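Peroxisomal acyl-CoA oxidase 1A (Solanum lycopersicum, PDB 2FON) probably catalyses, with FAD as cofactor, the oxidation of acyl-CoA in the fatty acid beta-oxidation of peroxisomes. Local coordinates at residues B[660-664]-B[665-669]; B[106-109]-B[110-114]. All coordinates share one frame; numbering follows the deposited sequence.

Contact 1 (B[660-664]-B[665-669])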
# COMPACT_ATOMS: atom_id res chain seq x y z
N SER B 660 -31.64 5.83 -9.86
CA SER B 660 -32.28 6.12 -11.14
C SER B 660 -31.26 6.25 -12.28
O SER B 660 -30.04 6.29 -12.04
CB SER B 660 -33.14 7.38 -11.04
OG SER B 660 -32.36 8.48 -10.58
N ASP B 661 -31.78 6.32 -13.51
CA ASP B 661 -30.94 6.46 -14.68
C ASP B 661 -30.41 7.88 -14.88
O ASP B 661 -29.79 8.14 -15.91
CB ASP B 661 -31.68 6.01 -15.94
CG ASP B 661 -31.79 4.49 -16.05
OD1 ASP B 661 -32.84 3.98 -16.57
OD2 ASP B 661 -30.85 3.79 -15.61
N ILE B 662 -30.71 8.80 -13.95
CA ILE B 662 -30.31 10.23 -14.05
C ILE B 662 -29.80 10.73 -12.69
O ILE B 662 -30.51 10.66 -11.70
CB ILE B 662 -31.48 11.12 -14.53
CG1 ILE B 662 -31.80 10.80 -16.00
CG2 ILE B 662 -31.14 12.58 -14.37
CD1 ILE B 662 -33.01 11.59 -16.59
N ALA B 663 -28.56 11.22 -12.64
CA ALA B 663 -27.93 11.51 -11.36
C ALA B 663 -28.39 12.85 -10.89
O ALA B 663 -28.58 13.73 -11.71
CB ALA B 663 -26.45 11.50 -11.50
N ASP B 664 -28.56 13.02 -9.57
CA ASP B 664 -28.83 14.36 -9.01
C ASP B 664 -27.63 15.24 -9.29
O ASP B 664 -26.49 14.83 -9.13
CB ASP B 664 -29.25 14.40 -7.54
CG ASP B 664 -30.22 15.59 -7.25
OD1 ASP B 664 -31.41 15.34 -6.90
OD2 ASP B 664 -29.85 16.79 -7.44
N GLY B 665 -27.92 16.43 -9.79
CA GLY B 665 -26.91 17.26 -10.40
C GLY B 665 -27.06 17.37 -11.89
O GLY B 665 -26.96 18.46 -12.43
N PHE B 666 -27.30 16.27 -12.59
CA PHE B 666 -27.26 16.32 -14.03
C PHE B 666 -28.14 17.37 -14.73
O PHE B 666 -27.61 18.05 -15.60
CB PHE B 666 -27.39 14.96 -14.69
CG PHE B 666 -27.35 15.04 -16.20
CD1 PHE B 666 -26.20 14.68 -16.90
CD2 PHE B 666 -28.46 15.54 -16.92
CE1 PHE B 666 -26.18 14.81 -18.28
CE2 PHE B 666 -28.42 15.68 -18.28
CZ PHE B 666 -27.30 15.32 -18.97
N HIS B 667 -29.43 17.52 -14.39
CA HIS B 667 -30.25 18.54 -15.10
C HIS B 667 -29.80 19.95 -14.72
O HIS B 667 -29.88 20.88 -15.53
CB HIS B 667 -31.77 18.38 -14.87
CG HIS B 667 -32.42 17.33 -15.72
ND1 HIS B 667 -33.10 17.63 -16.89
CD2 HIS B 667 -32.50 15.98 -15.58
CE1 HIS B 667 -33.58 16.51 -17.42
NE2 HIS B 667 -33.22 15.49 -16.65
N GLU B 668 -29.34 20.11 -13.49
CA GLU B 668 -28.93 21.43 -13.00
C GLU B 668 -27.62 21.88 -13.63
O GLU B 668 -27.52 23.01 -14.11
CB GLU B 668 -28.80 21.44 -11.47
CG GLU B 668 -29.54 22.60 -10.78
CD GLU B 668 -28.92 23.00 -9.44
OE1 GLU B 668 -28.90 22.17 -8.50
OE2 GLU B 668 -28.43 24.15 -9.33
N TYR B 669 -26.61 21.01 -13.65
CA TYR B 669 -25.34 21.45 -14.16
C TYR B 669 -25.05 20.96 -15.56
O TYR B 669 -24.53 21.71 -16.37
CB TYR B 669 -24.19 21.17 -13.19
CG TYR B 669 -24.55 21.58 -11.78
CD1 TYR B 669 -24.79 20.59 -10.79
CD2 TYR B 669 -24.72 22.95 -11.44
CE1 TYR B 669 -25.16 20.95 -9.51
CE2 TYR B 669 -25.11 23.33 -10.16
CZ TYR B 669 -25.31 22.32 -9.20
OH TYR B 669 -25.69 22.67 -7.94
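The imidazole of H667 meets I662 along its rim: CD1 of I662 lies at the ring edge in the ring plane, 3.9 Å from NE2 of H667, and CG2 of I662 stands near the same plane, 3.9 Å from CD2 of H667. Both branches of the isoleucine thus reach the heterocycle, the two side chains running at a slant to each other. CG2 of I662 gets there by standing opposite its own backbone N, and it also approaches CB of F666, at 4.5 Å. Between these side chains the backbone folds through a type II beta turn from A663 to F666, closed by the hydrogen bond from N of F666 to O of A663 (3.0 Å, 156° at the hydrogen). G665, with phi 109°, takes the third place of the turn, where a CB would clash with O of D664. The D664 carboxylate forms a salt bridge with K82 of the second subunit, and the F666 ring stacks with H233 of that subunit. The turn ends the loop that follows helix 644-652 and leads into the last helix, 666-675, against the neighbouring subunit.

Contact 2 (B[106-109]-B[110-114]); sequences TMLR and RYVDE
The last turns of helix 102-112 and the exit from its C-terminal end make up this contact, in which M107 and Y111, one turn apart, pair as a Met-aromatic contact. Their side chains run side by side in the same direction. SD of M107 lies at the ring edge, 5.4 Å from the Y111 centroid and 78° off the ring normal, while CG of M107 sits in the ring plane, 4.0 Å from CE1 of Y111. A bend at chi2 (48°) folds the methionine chain so that its sulfur also comes 4.0 Å from CE1 of Y111. In the backbone of the same turn, N of Y111 donates to O of M107 (3.1 Å). N of R110 is bonded to O of T106 at 2.8 Å and N of V112 to O of L108 at 3.2 Å; the next bond, from N of D113 to O of R109, is weak at 3.4 Å. Another apolar pair, CD2 of L108 with CG2 of V112 at 4.0 Å, faces helix 77-97 and nearby loops through A91 and F67. M107 and Y111 pack on helix 48-62, and the Y111 ring meets Y632 edge-to-face. A serine in place of Y111 would probably leave the M107 sulfur without its aromatic mate and open a gap between helix 48-62 and Y632. Beyond V112 the chain turns out of the helix at D113, whose phi is positive (61°) and whose carboxylate forms salt bridges with R317 and K69. A helix whose last i to i+4 bond is weak and is donated by the residue that leaves it, here in a left-handed conformation, is typical of the C-terminal end of an alpha helix.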
# COMPACT_ATOMS: atom_id res chain seq x y z
N THR B 106 -14.11 -13.81 22.83
CA THR B 106 -13.09 -13.18 21.96
C THR B 106 -13.34 -13.56 20.47
O THR B 106 -13.43 -12.67 19.58
CB THR B 106 -11.65 -13.57 22.37
OG1 THR B 106 -11.55 -13.57 23.80
CG2 THR B 106 -10.69 -12.62 21.81
N MET B 107 -13.44 -14.87 20.23
CA MET B 107 -13.81 -15.44 18.99
C MET B 107 -15.06 -14.73 18.47
O MET B 107 -15.06 -14.24 17.35
CB MET B 107 -14.09 -16.94 19.20
CG MET B 107 -13.49 -17.92 18.16
SD MET B 107 -11.73 -17.59 17.81
CE MET B 107 -11.07 -19.19 17.32
N LEU B 108 -16.13 -14.66 19.26
CA LEU B 108 -17.37 -14.12 18.76
C LEU B 108 -17.14 -12.72 18.22
O LEU B 108 -17.56 -12.37 17.09
CB LEU B 108 -18.47 -14.11 19.79
CG LEU B 108 -19.79 -13.73 19.13
CD1 LEU B 108 -20.98 -14.55 19.57
CD2 LEU B 108 -20.06 -12.27 19.29
N ARG B 109 -16.46 -11.89 18.99
CA ARG B 109 -16.20 -10.56 18.46
C ARG B 109 -15.32 -10.61 17.22
O ARG B 109 -15.54 -9.83 16.29
CB ARG B 109 -15.70 -9.60 19.52
CG ARG B 109 -16.84 -9.04 20.38
CD ARG B 109 -16.34 -8.20 21.54
NE ARG B 109 -16.30 -8.97 22.79
CZ ARG B 109 -15.18 -9.36 23.40
NH1 ARG B 109 -14.01 -9.06 22.83
NH2 ARG B 109 -15.24 -10.05 24.54
N ARG B 110 -14.38 -11.56 17.14
CA ARG B 110 -13.52 -11.59 15.96
C ARG B 110 -14.41 -11.68 14.72
O ARG B 110 -14.28 -10.93 13.80
CB ARG B 110 -12.53 -12.76 16.01
CG ARG B 110 -11.53 -12.77 14.87
CD ARG B 110 -10.64 -14.08 14.81
NE ARG B 110 -9.74 -14.34 15.96
CZ ARG B 110 -9.02 -13.41 16.61
NH1 ARG B 110 -9.03 -12.10 16.23
NH2 ARG B 110 -8.28 -13.78 17.66
N TYR B 111 -15.34 -12.60 14.74
CA TYR B 111 -16.12 -12.90 13.57
C TYR B 111 -17.22 -11.88 13.18
O TYR B 111 -17.63 -11.79 12.03
CB TYR B 111 -16.60 -14.34 13.69
CG TYR B 111 -15.41 -15.23 13.52
CD1 TYR B 111 -14.83 -15.91 14.59
CD2 TYR B 111 -14.81 -15.34 12.29
CE1 TYR B 111 -13.68 -16.70 14.40
CE2 TYR B 111 -13.69 -16.10 12.11
CZ TYR B 111 -13.13 -16.79 13.15
OH TYR B 111 -12.01 -17.54 12.87
N VAL B 112 -17.68 -11.11 14.17
CA VAL B 112 -18.47 -9.92 13.91
C VAL B 112 -17.67 -8.96 12.98
O VAL B 112 -18.24 -8.25 12.17
CB VAL B 112 -18.87 -9.24 15.25
CG1 VAL B 112 -19.46 -7.85 15.01
CG2 VAL B 112 -19.86 -10.04 15.94
N ASP B 113 -16.35 -8.94 13.15
CA ASP B 113 -15.41 -8.35 12.21
C ASP B 113 -15.58 -6.87 11.98
O ASP B 113 -15.61 -6.44 10.86
CB ASP B 113 -15.47 -9.10 10.87
CG ASP B 113 -14.36 -8.70 9.89
OD1 ASP B 113 -13.18 -8.50 10.29
OD2 ASP B 113 -14.66 -8.64 8.68
N GLU B 114 -15.67 -6.08 13.03
CA GLU B 114 -15.85 -4.65 12.89
C GLU B 114 -15.10 -3.93 14.00
O GLU B 114 -15.39 -4.15 15.18
CB GLU B 114 -17.35 -4.41 13.07
CG GLU B 114 -17.79 -2.98 13.32
CD GLU B 114 -19.24 -2.76 12.88
OE1 GLU B 114 -19.95 -3.80 12.66
OE2 GLU B 114 -19.67 -1.56 12.78

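How the contacts relate
Contact 2 comes first along the chain, on helix 102-112 in the N-terminal acyl-CoA oxidase region; contact 1 follows more than 500 residues later, at the start of helix 666-675 in the C-terminal acyl-CoA oxidase region. They share no helix or sheet, and their centres lie about 41 Å apart, with about 27 Å between nearest atoms. The centre of contact 2 is about 15 Å from the centre of the chain, among helices of its own subunit, whereas that of contact 1 is about 44 Å from it, where the C-terminal end of the chain packs on the second subunit. One therefore belongs to the helical packing within a subunit and the other to the dimer interface.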